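Local structure of glycerate 2-kinase (Pyrococcus horikoshii, 1X3L) at residues A66-L71 with E87-K92; G108-L113 with F137-E142; I288-L293 with L324-E329. The protein catalyses the ATP-dependent, magnesium-assisted phosphorylation of D-glycerate to 2-phosphoglycerate, and can also take the phosphate from other nucleotides or from pyrophosphate. One frame throughout, in Å; residues are numbered along the deposited sequence.

Contact 1 of 3, residues A66-L71 with E87-K92; sequences AIEDIL and ELKRIK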
ATOM      1  N   ALA A  66     -11.263 -13.570  -5.152  1.00 36.99           N
ATOM      2  CA  ALA A  66     -12.235 -13.325  -4.090  1.00 36.91           C
ATOM      3  C   ALA A  66     -13.601 -12.976  -4.681  1.00 37.82           C
ATOM      4  O   ALA A  66     -14.638 -13.460  -4.217  1.00 38.60           O
ATOM      5  CB  ALA A  66     -11.748 -12.193  -3.181  1.00 36.11           C
ATOM      6  N   ILE A  67     -13.606 -12.129  -5.704  1.00 38.54           N
ATOM      7  CA  ILE A  67     -14.858 -11.738  -6.338  1.00 39.13           C
ATOM      8  C   ILE A  67     -15.557 -12.942  -6.976  1.00 40.66           C
ATOM      9  O   ILE A  67     -16.773 -13.099  -6.844  1.00 39.79           O
ATOM     10  CB  ILE A  67     -14.622 -10.651  -7.406  1.00 38.29           C
ATOM     11  CG1 ILE A  67     -14.132  -9.365  -6.735  1.00 38.13           C
ATOM     12  CG2 ILE A  67     -15.902 -10.382  -8.175  1.00 37.00           C
ATOM     13  CD1 ILE A  67     -15.128  -8.759  -5.768  1.00 37.59           C
ATOM     14  N   GLU A  68     -14.792 -13.790  -7.660  1.00 41.39           N
ATOM     15  CA  GLU A  68     -15.364 -14.976  -8.300  1.00 45.15           C
ATOM     16  C   GLU A  68     -15.918 -15.968  -7.279  1.00 45.34           C
ATOM     17  O   GLU A  68     -16.821 -16.739  -7.593  1.00 45.53           O
ATOM     18  CB  GLU A  68     -14.324 -15.707  -9.157  1.00 45.74           C
ATOM     19  CG  GLU A  68     -13.823 -14.949 -10.367  1.00 47.46           C
ATOM     20  CD  GLU A  68     -13.048 -15.846 -11.317  1.00 49.72           C
ATOM     21  OE1 GLU A  68     -12.144 -16.577 -10.857  1.00 51.60           O
ATOM     22  OE2 GLU A  68     -13.340 -15.821 -12.528  1.00 52.90           O
ATOM     23  N   ASP A  69     -15.377 -15.956  -6.063  1.00 46.49           N
ATOM     24  CA  ASP A  69     -15.849 -16.884  -5.040  1.00 47.53           C
ATOM     25  C   ASP A  69     -17.171 -16.465  -4.412  1.00 47.71           C
ATOM     26  O   ASP A  69     -17.819 -17.267  -3.737  1.00 48.00           O
ATOM     27  CB  ASP A  69     -14.800 -17.069  -3.935  1.00 49.82           C
ATOM     28  CG  ASP A  69     -13.548 -17.775  -4.429  1.00 52.04           C
ATOM     29  OD1 ASP A  69     -13.653 -18.588  -5.372  1.00 53.52           O
ATOM     30  OD2 ASP A  69     -12.460 -17.528  -3.866  1.00 53.15           O
ATOM     31  N   ILE A  70     -17.580 -15.220  -4.629  1.00 45.78           N
ATOM     32  CA  ILE A  70     -18.838 -14.752  -4.060  1.00 45.74           C
ATOM     33  C   ILE A  70     -19.816 -14.231  -5.102  1.00 46.02           C
ATOM     34  O   ILE A  70     -20.957 -13.914  -4.776  1.00 47.14           O
ATOM     35  CB  ILE A  70     -18.604 -13.643  -3.012  1.00 44.36           C
ATOM     36  CG1 ILE A  70     -17.973 -12.415  -3.674  1.00 43.40           C
ATOM     37  CG2 ILE A  70     -17.716 -14.172  -1.899  1.00 42.84           C
ATOM     38  CD1 ILE A  70     -17.735 -11.259  -2.716  1.00 40.91           C
ATOM     39  N   LEU A  71     -19.373 -14.147  -6.352  1.00 46.69           N
ATOM     40  CA  LEU A  71     -20.226 -13.653  -7.429  1.00 48.15           C
ATOM     41  C   LEU A  71     -19.903 -14.317  -8.762  1.00 48.54           C
ATOM     42  O   LEU A  71     -18.749 -14.649  -9.040  1.00 47.79           O
ATOM     43  CB  LEU A  71     -20.065 -12.134  -7.578  1.00 48.81           C
ATOM     44  CG  LEU A  71     -20.550 -11.229  -6.442  1.00 50.76           C
ATOM     45  CD1 LEU A  71     -20.046  -9.809  -6.667  1.00 48.45           C
ATOM     46  CD2 LEU A  71     -22.074 -11.256  -6.374  1.00 50.56           C
ATOM     47  N   GLU A  87      -4.141 -18.895 -12.253  1.00 61.15           N
ATOM     48  CA  GLU A  87      -5.323 -18.972 -13.106  1.00 60.37           C
ATOM     49  C   GLU A  87      -6.646 -18.646 -12.419  1.00 58.51           C
ATOM     50  O   GLU A  87      -6.797 -18.831 -11.210  1.00 58.57           O
ATOM     51  CB  GLU A  87      -5.406 -20.369 -13.727  1.00 62.53           C
ATOM     52  CG  GLU A  87      -5.362 -21.494 -12.700  1.00 66.54           C
ATOM     53  CD  GLU A  87      -5.379 -22.876 -13.329  1.00 68.60           C
ATOM     54  OE1 GLU A  87      -6.403 -23.237 -13.951  1.00 70.11           O
ATOM     55  OE2 GLU A  87      -4.370 -23.602 -13.199  1.00 69.13           O
ATOM     56  N   LEU A  88      -7.605 -18.170 -13.213  1.00 55.67           N
ATOM     57  CA  LEU A  88      -8.933 -17.815 -12.720  1.00 53.82           C
ATOM     58  C   LEU A  88     -10.015 -18.567 -13.497  1.00 53.22           C
ATOM     59  O   LEU A  88      -9.770 -19.071 -14.592  1.00 51.99           O
ATOM     60  CB  LEU A  88      -9.154 -16.304 -12.837  1.00 51.41           C
ATOM     61  CG  LEU A  88      -8.273 -15.442 -11.923  1.00 52.06           C
ATOM     62  CD1 LEU A  88      -8.448 -13.971 -12.262  1.00 50.11           C
ATOM     63  CD2 LEU A  88      -8.640 -15.704 -10.466  1.00 49.65           C
ATOM     64  N   LYS A  89     -11.212 -18.631 -12.927  1.00 52.77           N
ATOM     65  CA  LYS A  89     -12.324 -19.340 -13.548  1.00 53.27           C
ATOM     66  C   LYS A  89     -12.928 -18.668 -14.774  1.00 53.29           C
ATOM     67  O   LYS A  89     -13.098 -19.310 -15.810  1.00 52.73           O
ATOM     68  CB  LYS A  89     -13.413 -19.600 -12.505  1.00 53.98           C
ATOM     69  CG  LYS A  89     -12.954 -20.531 -11.393  1.00 56.22           C
ATOM     70  CD  LYS A  89     -13.960 -20.619 -10.258  1.00 58.11           C
ATOM     71  CE  LYS A  89     -13.427 -21.504  -9.141  1.00 60.13           C
ATOM     72  NZ  LYS A  89     -14.332 -21.541  -7.962  1.00 61.52           N
ATOM     73  N   ARG A  90     -13.250 -17.384 -14.672  1.00 52.87           N
ATOM     74  CA  ARG A  90     -13.842 -16.681 -15.804  1.00 52.37           C
ATOM     75  C   ARG A  90     -13.145 -15.368 -16.134  1.00 51.28           C
ATOM     76  O   ARG A  90     -13.641 -14.577 -16.934  1.00 50.65           O
ATOM     77  CB  ARG A  90     -15.323 -16.421 -15.541  1.00 54.50           C
ATOM     78  CG  ARG A  90     -16.117 -17.677 -15.237  1.00 56.98           C
ATOM     79  CD  ARG A  90     -17.552 -17.503 -15.675  1.00 59.31           C
ATOM     80  NE  ARG A  90     -17.614 -17.200 -17.101  1.00 62.90           N
ATOM     81  CZ  ARG A  90     -18.734 -16.938 -17.766  1.00 64.51           C
ATOM     82  NH1 ARG A  90     -19.899 -16.942 -17.132  1.00 64.85           N
ATOM     83  NH2 ARG A  90     -18.687 -16.671 -19.067  1.00 64.57           N
ATOM     84  N   ILE A  91     -11.990 -15.145 -15.520  1.00 49.91           N
ATOM     85  CA  ILE A  91     -11.236 -13.924 -15.753  1.00 47.67           C
ATOM     86  C   ILE A  91      -9.910 -14.240 -16.432  1.00 47.27           C
ATOM     87  O   ILE A  91      -9.120 -15.048 -15.940  1.00 45.29           O
ATOM     88  CB  ILE A  91     -10.977 -13.183 -14.424  1.00 46.24           C
ATOM     89  CG1 ILE A  91     -12.314 -12.848 -13.763  1.00 44.93           C
ATOM     90  CG2 ILE A  91     -10.171 -11.918 -14.675  1.00 44.12           C
ATOM     91  CD1 ILE A  91     -12.192 -12.286 -12.369  1.00 44.85           C
ATOM     92  N   LYS A  92      -9.680 -13.597 -17.573  1.00 46.71           N
ATOM     93  CA  LYS A  92      -8.458 -13.804 -18.337  1.00 46.96           C
ATOM     94  C   LYS A  92      -7.295 -13.169 -17.595  1.00 46.02           C
ATOM     95  O   LYS A  92      -7.427 -12.073 -17.046  1.00 44.85           O
ATOM     96  CB  LYS A  92      -8.603 -13.174 -19.724  1.00 48.08           C
ATOM     97  CG  LYS A  92      -7.394 -13.341 -20.629  1.00 51.63           C
ATOM     98  CD  LYS A  92      -7.586 -12.564 -21.929  1.00 54.18           C
ATOM     99  CE  LYS A  92      -6.438 -12.792 -22.902  1.00 56.21           C
ATOM    100  NZ  LYS A  92      -6.399 -14.196 -23.405  1.00 58.36           N
TER
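Glu-68, on helix 60-70, and Lys-89, in the loop that precedes strand 92-96, make the nearest backbone approach, their CA atoms 7.5 Å apart, a gap that a single carboxylate crosses. The Glu-68 side chain is nearly straight beyond CG (CD anti to CA, chi2 -167°), which carries CD, and with it the carboxylate, toward the loop. There each oxygen takes one of two successive peptide N-H groups. Lys-89 N gives a hydrogen bond to Glu-68 OE1 at 3.1 Å, and the shorter bond runs from Arg-90 N to Glu-68 OE2 at 2.7 Å. Both donors come in on the syn side, the inner side shared by the two oxygens, with Arg-90 N 17° out of the carboxylate plane; together they fix the rotation of the group. Ile-91 CD1 packs on the arm, 3.7 Å from Glu-68 CG, and Leu-88 CB flanks the carboxylate at 3.6 Å from Glu-68 OE1. Beyond this, Asp-69 OD1 and Lys-89 NZ form a long salt bridge at 4.0 Å, the two side chains crossing at about a right angle, while Asp-69 OD2 is hydrogen-bonded to Tyr-24. A bidentate carboxylate accepting from two consecutive backbone N-H groups thus ties a helix of a Rossmann-like fold to the loop before the outermost strand of its parallel sheet.

Contact 2 of 3, residues G108-L113 with F137-E142; sequences GAKEAL and FELPEE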
ATOM      1  N   GLY A 108      -3.136  -5.403 -21.769  1.00 41.56           N
ATOM      2  CA  GLY A 108      -4.027  -5.470 -20.624  1.00 39.84           C
ATOM      3  C   GLY A 108      -5.026  -4.329 -20.631  1.00 37.64           C
ATOM      4  O   GLY A 108      -6.223  -4.544 -20.446  1.00 37.25           O
ATOM      5  N   ALA A 109      -4.536  -3.112 -20.847  1.00 37.66           N
ATOM      6  CA  ALA A 109      -5.397  -1.935 -20.888  1.00 38.22           C
ATOM      7  C   ALA A 109      -6.431  -2.069 -22.009  1.00 39.45           C
ATOM      8  O   ALA A 109      -7.612  -1.766 -21.816  1.00 39.19           O
ATOM      9  CB  ALA A 109      -4.555  -0.675 -21.090  1.00 36.83           C
ATOM     10  N   LYS A 110      -5.987  -2.525 -23.178  1.00 40.46           N
ATOM     11  CA  LYS A 110      -6.895  -2.704 -24.310  1.00 42.58           C
ATOM     12  C   LYS A 110      -7.966  -3.726 -23.959  1.00 42.99           C
ATOM     13  O   LYS A 110      -9.135  -3.558 -24.315  1.00 44.00           O
ATOM     14  CB  LYS A 110      -6.134  -3.170 -25.551  1.00 44.46           C
ATOM     15  CG  LYS A 110      -5.277  -2.102 -26.199  1.00 45.90           C
ATOM     16  CD  LYS A 110      -4.596  -2.653 -27.443  1.00 48.90           C
ATOM     17  CE  LYS A 110      -3.823  -1.577 -28.181  1.00 49.84           C
ATOM     18  NZ  LYS A 110      -4.724  -0.511 -28.694  1.00 52.27           N
ATOM     19  N   GLU A 111      -7.565  -4.787 -23.265  1.00 42.99           N
ATOM     20  CA  GLU A 111      -8.504  -5.821 -22.845  1.00 43.63           C
ATOM     21  C   GLU A 111      -9.548  -5.213 -21.914  1.00 42.58           C
ATOM     22  O   GLU A 111     -10.731  -5.547 -21.990  1.00 42.06           O
ATOM     23  CB  GLU A 111      -7.767  -6.946 -22.114  1.00 46.43           C
ATOM     24  CG  GLU A 111      -6.990  -7.876 -23.021  1.00 52.65           C
ATOM     25  CD  GLU A 111      -7.891  -8.827 -23.788  1.00 54.73           C
ATOM     26  OE1 GLU A 111      -8.799  -8.353 -24.505  1.00 55.32           O
ATOM     27  OE2 GLU A 111      -7.689 -10.053 -23.672  1.00 57.23           O
ATOM     28  N   ALA A 112      -9.104  -4.321 -21.033  1.00 40.51           N
ATOM     29  CA  ALA A 112     -10.010  -3.671 -20.093  1.00 39.93           C
ATOM     30  C   ALA A 112     -11.011  -2.768 -20.818  1.00 38.23           C
ATOM     31  O   ALA A 112     -12.192  -2.753 -20.480  1.00 35.34           O
ATOM     32  CB  ALA A 112      -9.218  -2.863 -19.070  1.00 38.79           C
ATOM     33  N   LEU A 113     -10.544  -2.014 -21.810  1.00 40.04           N
ATOM     34  CA  LEU A 113     -11.442  -1.130 -22.550  1.00 42.33           C
ATOM     35  C   LEU A 113     -12.490  -1.955 -23.291  1.00 43.91           C
ATOM     36  O   LEU A 113     -13.658  -1.572 -23.376  1.00 42.97           O
ATOM     37  CB  LEU A 113     -10.666  -0.274 -23.557  1.00 43.23           C
ATOM     38  CG  LEU A 113      -9.499   0.585 -23.065  1.00 44.86           C
ATOM     39  CD1 LEU A 113      -9.274   1.707 -24.066  1.00 45.14           C
ATOM     40  CD2 LEU A 113      -9.788   1.159 -21.693  1.00 44.89           C
ATOM     41  N   PHE A 137      -0.565  -1.534 -16.108  1.00 35.87           N
ATOM     42  CA  PHE A 137      -1.796  -1.178 -16.796  1.00 36.18           C
ATOM     43  C   PHE A 137      -1.662   0.198 -17.435  1.00 36.75           C
ATOM     44  O   PHE A 137      -1.866   1.218 -16.776  1.00 37.01           O
ATOM     45  CB  PHE A 137      -2.929  -1.170 -15.773  1.00 35.52           C
ATOM     46  CG  PHE A 137      -4.296  -1.139 -16.367  1.00 34.37           C
ATOM     47  CD1 PHE A 137      -4.868  -2.295 -16.888  1.00 33.83           C
ATOM     48  CD2 PHE A 137      -5.041   0.035 -16.357  1.00 33.56           C
ATOM     49  CE1 PHE A 137      -6.172  -2.281 -17.384  1.00 32.49           C
ATOM     50  CE2 PHE A 137      -6.345   0.056 -16.852  1.00 32.04           C
ATOM     51  CZ  PHE A 137      -6.909  -1.102 -17.364  1.00 31.53           C
ATOM     52  N   GLU A 138      -1.321   0.224 -18.719  1.00 37.93           N
ATOM     53  CA  GLU A 138      -1.150   1.490 -19.412  1.00 39.10           C
ATOM     54  C   GLU A 138      -1.471   1.441 -20.900  1.00 38.61           C
ATOM     55  O   GLU A 138      -1.245   0.437 -21.576  1.00 38.42           O
ATOM     56  CB  GLU A 138       0.282   2.003 -19.211  1.00 41.29           C
ATOM     57  CG  GLU A 138       0.595   3.304 -19.947  1.00 45.75           C
ATOM     58  CD  GLU A 138      -0.411   4.408 -19.656  1.00 47.53           C
ATOM     59  OE1 GLU A 138      -0.581   4.776 -18.478  1.00 49.36           O
ATOM     60  OE2 GLU A 138      -1.034   4.916 -20.608  1.00 51.15           O
ATOM     61  N   LEU A 139      -2.013   2.550 -21.389  1.00 38.83           N
ATOM     62  CA  LEU A 139      -2.375   2.713 -22.787  1.00 39.79           C
ATOM     63  C   LEU A 139      -2.192   4.193 -23.120  1.00 39.46           C
ATOM     64  O   LEU A 139      -2.998   5.031 -22.723  1.00 39.41           O
ATOM     65  CB  LEU A 139      -3.833   2.299 -23.011  1.00 40.79           C
ATOM     66  CG  LEU A 139      -4.339   2.362 -24.455  1.00 44.89           C
ATOM     67  CD1 LEU A 139      -3.465   1.483 -25.345  1.00 44.60           C
ATOM     68  CD2 LEU A 139      -5.791   1.910 -24.512  1.00 45.12           C
ATOM     69  N   PRO A 140      -1.111   4.534 -23.837  1.00 39.71           N
ATOM     70  CA  PRO A 140      -0.821   5.921 -24.221  1.00 39.65           C
ATOM     71  C   PRO A 140      -1.919   6.555 -25.079  1.00 38.65           C
ATOM     72  O   PRO A 140      -2.670   5.852 -25.750  1.00 38.09           O
ATOM     73  CB  PRO A 140       0.502   5.799 -24.979  1.00 39.86           C
ATOM     74  CG  PRO A 140       1.139   4.586 -24.356  1.00 40.90           C
ATOM     75  CD  PRO A 140      -0.026   3.636 -24.270  1.00 40.20           C
ATOM     76  N   GLU A 141      -2.010   7.881 -25.041  1.00 38.45           N
ATOM     77  CA  GLU A 141      -3.001   8.607 -25.828  1.00 39.40           C
ATOM     78  C   GLU A 141      -2.680   8.468 -27.320  1.00 39.62           C
ATOM     79  O   GLU A 141      -1.638   7.922 -27.687  1.00 39.46           O
ATOM     80  CB  GLU A 141      -3.019  10.083 -25.425  1.00 39.77           C
ATOM     81  CG  GLU A 141      -3.804  10.385 -24.148  1.00 40.18           C
ATOM     82  CD  GLU A 141      -5.298  10.120 -24.293  1.00 42.99           C
ATOM     83  OE1 GLU A 141      -5.808  10.157 -25.435  1.00 42.77           O
ATOM     84  OE2 GLU A 141      -5.972   9.890 -23.264  1.00 44.05           O
ATOM     85  N   GLU A 142      -3.562   8.976 -28.176  1.00 40.62           N
ATOM     86  CA  GLU A 142      -3.367   8.847 -29.619  1.00 41.49           C
ATOM     87  C   GLU A 142      -2.027   9.361 -30.151  1.00 40.54           C
ATOM     88  O   GLU A 142      -1.552  10.431 -29.770  1.00 39.55           O
ATOM     89  CB  GLU A 142      -4.528   9.508 -30.379  1.00 42.88           C
ATOM     90  CG  GLU A 142      -4.456  11.023 -30.567  1.00 45.00           C
ATOM     91  CD  GLU A 142      -4.422  11.794 -29.264  1.00 46.56           C
ATOM     92  OE1 GLU A 142      -5.017  11.316 -28.274  1.00 47.58           O
ATOM     93  OE2 GLU A 142      -3.811  12.889 -29.239  1.00 45.75           O
TER
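Ala-109 and Ala-112, one helical turn apart, receive the ring of Phe-137 in two different ways. Ala-109 CB lies over one face of the ring, and Ala-109 CA is 3.6 Å from Phe-137 CE1. Ala-112 CB instead sits at the edge, in the ring plane, 3.4 Å from Phe-137 CZ. CG of Phe-137 is anti to the backbone N (chi1 -166°), which starts the ring on its way to the helix; small residues there let it come close to the helix backbone. Ala-109 CB is shared with the next part of the loop, meeting Leu-139 CB at 3.6 Å and Glu-138 O at 3.5 Å. Leu-139 also has CG anti to its backbone N (chi1 -177°), and its two methyls then divide the work. CD2 meets Leu-113 CD1 at 3.5 Å, whereas Leu-139 CD1 rests by the aliphatic chain of Lys-110, 4.1 Å from Lys-110 CG, with the two side chains at about a right angle. No hydrogen bond joins the segments.

A second shell positions both segments. Between the two apolar residues, Glu-138 turns its CB away from the helix and forms a salt bridge with Lys-177 and a hydrogen bond with Ser-174, while the backbone of Leu-139 pairs with Lys-175. Val-176 touches both Phe-137 and Leu-113, and strand 51-56 lends Leu-56 to Phe-137 and Ile-54 to Ala-112. The Phe-137 side chain lies about 11 Å from that of Lys-58, which probably binds substrate. This is apolar helix-to-loop packing within an alpha/beta fold of Rossmann type, seating the chain that leaves helix 133-136 against helix 103-118.

Contact 3 of 3, residues I288-L293 with L324-E329; sequences IMTTTL and LVFGGE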
ATOM      1  N   ILE A 288      -4.771   3.850  18.611  1.00 26.05           N
ATOM      2  CA  ILE A 288      -4.003   4.019  17.388  1.00 25.18           C
ATOM      3  C   ILE A 288      -3.440   5.428  17.515  1.00 26.97           C
ATOM      4  O   ILE A 288      -4.181   6.412  17.460  1.00 26.86           O
ATOM      5  CB  ILE A 288      -4.897   3.900  16.144  1.00 25.43           C
ATOM      6  CG1 ILE A 288      -5.453   2.472  16.050  1.00 26.06           C
ATOM      7  CG2 ILE A 288      -4.102   4.244  14.898  1.00 25.00           C
ATOM      8  CD1 ILE A 288      -6.505   2.278  14.974  1.00 26.85           C
ATOM      9  N   MET A 289      -2.129   5.506  17.718  1.00 26.31           N
ATOM     10  CA  MET A 289      -1.436   6.775  17.907  1.00 27.66           C
ATOM     11  C   MET A 289      -1.278   7.551  16.608  1.00 27.18           C
ATOM     12  O   MET A 289      -1.313   8.782  16.608  1.00 26.12           O
ATOM     13  CB  MET A 289      -0.062   6.520  18.538  1.00 26.68           C
ATOM     14  CG  MET A 289      -0.119   5.662  19.798  1.00 28.36           C
ATOM     15  SD  MET A 289      -1.189   6.349  21.099  1.00 29.68           S
ATOM     16  CE  MET A 289      -0.107   7.611  21.794  1.00 29.13           C
ATOM     17  N   THR A 290      -1.098   6.820  15.512  1.00 26.93           N
ATOM     18  CA  THR A 290      -0.951   7.424  14.195  1.00 26.53           C
ATOM     19  C   THR A 290      -0.827   6.355  13.117  1.00 26.55           C
ATOM     20  O   THR A 290      -0.522   5.195  13.402  1.00 25.27           O
ATOM     21  CB  THR A 290       0.296   8.347  14.114  1.00 28.63           C
ATOM     22  OG1 THR A 290       0.319   8.997  12.837  1.00 32.49           O
ATOM     23  CG2 THR A 290       1.582   7.545  14.274  1.00 27.10           C
ATOM     24  N   THR A 291      -1.073   6.752  11.877  1.00 25.88           N
ATOM     25  CA  THR A 291      -0.970   5.842  10.747  1.00 27.40           C
ATOM     26  C   THR A 291      -0.085   6.496   9.696  1.00 27.43           C
ATOM     27  O   THR A 291       0.025   6.007   8.572  1.00 27.83           O
ATOM     28  CB  THR A 291      -2.348   5.561  10.114  1.00 26.49           C
ATOM     29  OG1 THR A 291      -2.993   6.804   9.810  1.00 26.99           O
ATOM     30  CG2 THR A 291      -3.218   4.756  11.067  1.00 25.08           C
ATOM     31  N   THR A 292       0.552   7.599  10.079  1.00 25.92           N
ATOM     32  CA  THR A 292       1.420   8.340   9.173  1.00 27.89           C
ATOM     33  C   THR A 292       2.789   8.637   9.785  1.00 29.44           C
ATOM     34  O   THR A 292       3.402   9.670   9.496  1.00 30.07           O
ATOM     35  CB  THR A 292       0.760   9.671   8.742  1.00 26.82           C
ATOM     36  OG1 THR A 292       0.476  10.471   9.900  1.00 28.92           O
ATOM     37  CG2 THR A 292      -0.537   9.396   8.000  1.00 25.61           C
ATOM     38  N   LEU A 293       3.260   7.735  10.640  1.00 27.92           N
ATOM     39  CA  LEU A 293       4.563   7.889  11.265  1.00 28.85           C
ATOM     40  C   LEU A 293       5.623   7.891  10.168  1.00 31.27           C
ATOM     41  O   LEU A 293       5.613   7.034   9.279  1.00 32.15           O
ATOM     42  CB  LEU A 293       4.840   6.725  12.219  1.00 30.49           C
ATOM     43  CG  LEU A 293       6.213   6.725  12.896  1.00 32.27           C
ATOM     44  CD1 LEU A 293       6.208   7.758  14.008  1.00 34.36           C
ATOM     45  CD2 LEU A 293       6.530   5.343  13.464  1.00 31.02           C
ATOM     46  N   LEU A 324      -0.666   0.140  22.226  1.00 26.78           N
ATOM     47  CA  LEU A 324      -0.554   1.344  21.410  1.00 25.76           C
ATOM     48  C   LEU A 324      -0.111   0.935  20.014  1.00 26.26           C
ATOM     49  O   LEU A 324       0.758   0.080  19.857  1.00 22.62           O
ATOM     50  CB  LEU A 324       0.465   2.322  22.007  1.00 27.48           C
ATOM     51  CG  LEU A 324       0.078   3.152  23.236  1.00 28.22           C
ATOM     52  CD1 LEU A 324      -0.292   2.254  24.391  1.00 33.74           C
ATOM     53  CD2 LEU A 324       1.242   4.039  23.617  1.00 30.56           C
ATOM     54  N   VAL A 325      -0.708   1.550  18.998  1.00 26.03           N
ATOM     55  CA  VAL A 325      -0.371   1.218  17.621  1.00 25.66           C
ATOM     56  C   VAL A 325       0.144   2.433  16.855  1.00 25.94           C
ATOM     57  O   VAL A 325      -0.487   3.494  16.843  1.00 23.35           O
ATOM     58  CB  VAL A 325      -1.600   0.625  16.888  1.00 27.55           C
ATOM     59  CG1 VAL A 325      -1.189   0.064  15.530  1.00 25.72           C
ATOM     60  CG2 VAL A 325      -2.238  -0.471  17.745  1.00 27.39           C
ATOM     61  N   PHE A 326       1.301   2.265  16.220  1.00 25.63           N
ATOM     62  CA  PHE A 326       1.924   3.329  15.436  1.00 25.46           C
ATOM     63  C   PHE A 326       2.170   2.791  14.023  1.00 26.93           C
ATOM     64  O   PHE A 326       2.976   1.881  13.834  1.00 28.16           O
ATOM     65  CB  PHE A 326       3.280   3.724  16.035  1.00 24.04           C
ATOM     66  CG  PHE A 326       3.226   4.165  17.477  1.00 22.87           C
ATOM     67  CD1 PHE A 326       3.209   5.516  17.806  1.00 22.65           C
ATOM     68  CD2 PHE A 326       3.278   3.230  18.506  1.00 24.91           C
ATOM     69  CE1 PHE A 326       3.254   5.932  19.142  1.00 23.58           C
ATOM     70  CE2 PHE A 326       3.323   3.631  19.846  1.00 25.74           C
ATOM     71  CZ  PHE A 326       3.313   4.982  20.164  1.00 25.16           C
ATOM     72  N   GLY A 327       1.485   3.350  13.036  1.00 27.50           N
ATOM     73  CA  GLY A 327       1.675   2.893  11.673  1.00 26.19           C
ATOM     74  C   GLY A 327       2.323   3.957  10.811  1.00 28.21           C
ATOM     75  O   GLY A 327       2.262   5.153  11.128  1.00 28.10           O
ATOM     76  N   GLY A 328       2.949   3.517   9.724  1.00 28.54           N
ATOM     77  CA  GLY A 328       3.609   4.424   8.798  1.00 27.89           C
ATOM     78  C   GLY A 328       4.775   3.713   8.141  1.00 28.64           C
ATOM     79  O   GLY A 328       4.682   2.535   7.809  1.00 28.05           O
ATOM     80  N   GLU A 329       5.880   4.422   7.951  1.00 29.21           N
ATOM     81  CA  GLU A 329       7.064   3.820   7.351  1.00 30.86           C
ATOM     82  C   GLU A 329       8.268   4.684   7.708  1.00 30.48           C
ATOM     83  O   GLU A 329       8.408   5.802   7.212  1.00 32.68           O
ATOM     84  CB  GLU A 329       6.918   3.727   5.826  1.00 31.80           C
ATOM     85  CG  GLU A 329       7.987   2.849   5.163  1.00 34.85           C
ATOM     86  CD  GLU A 329       7.660   1.350   5.190  1.00 37.94           C
ATOM     87  OE1 GLU A 329       7.071   0.862   6.172  1.00 38.20           O
ATOM     88  OE2 GLU A 329       8.007   0.648   4.221  1.00 40.72           O
TER
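Val-325 O takes the shortest polar bond of the contact, from Met-289 N at 2.7 Å, and also a CA-H...O contact from Ile-288. It continues the parallel pairing of strands 285-290 and 322-328, in which Val-325 also bonds to the backbone of Tyr-287; the segments 288-290 and 324-328 lie at 31° to each other. Gly-327 N then binds Thr-290 O, and Leu-293 N binds Gly-327 O, both at 2.8 Å. The register slips by one residue twice, each time a beta bulge, as the first chain turns a corner at Thr-291. An ST turn braces that corner, Thr-292 N donating to Thr-290 OG1 at 3.1 Å. Past it, Leu-293 O is gripped by Glu-329 N at 2.9 Å and by a CA-H...O contact from Gly-328 CA, which lies 3.3 Å from Leu-293 O. Gly-328 has no CB to meet that oxygen, and its backbone angles are ones that suit glycine.

Among the side chains, Met-289 and Phe-326 lie side by side and point the same way. Met-289 CG makes a CH-pi contact over one ring face, 3.7 Å from the centroid of the Phe-326 ring and 23° off its normal. Met-289 SD is turned off the extended course (chi2 -57°), oblique to the ring in a Met-aromatic contact and 4.0 Å from Leu-324 CG. Ile-288 and Val-325 occupy the other face of the sheet from Thr-290 and Phe-326.

Helix 268-281 packs on Ile-288 and Val-325, while helix 297-314 meets Leu-324 and Phe-326. Strand 285-290 is outermost in this chain's mixed sheet, and strand 427-435 flanks strand 322-328 on its other side.

In the fold
From the N terminus, contact 1 comes first, closing a short loop that contains strand 75-81 and tying helix 60-70 to the approach to strand 92-96. The chain then passes through that strand into helix 103-118, where contact 2 opens; it closes after strand 124-129 and helix 133-136. Both belong to the part of the fold built on the parallel sheet, and they touch where Lys-92 packs against Glu-111. Contact 3 lies on the opposite side of the chain's centre from both, its own centre about 34 Å from that of contact 1 and 37 Å from that of contact 2; its loop carries helix 297-314 between neighbouring strands of the mixed sheet. All three follow in series, none nested or crossed.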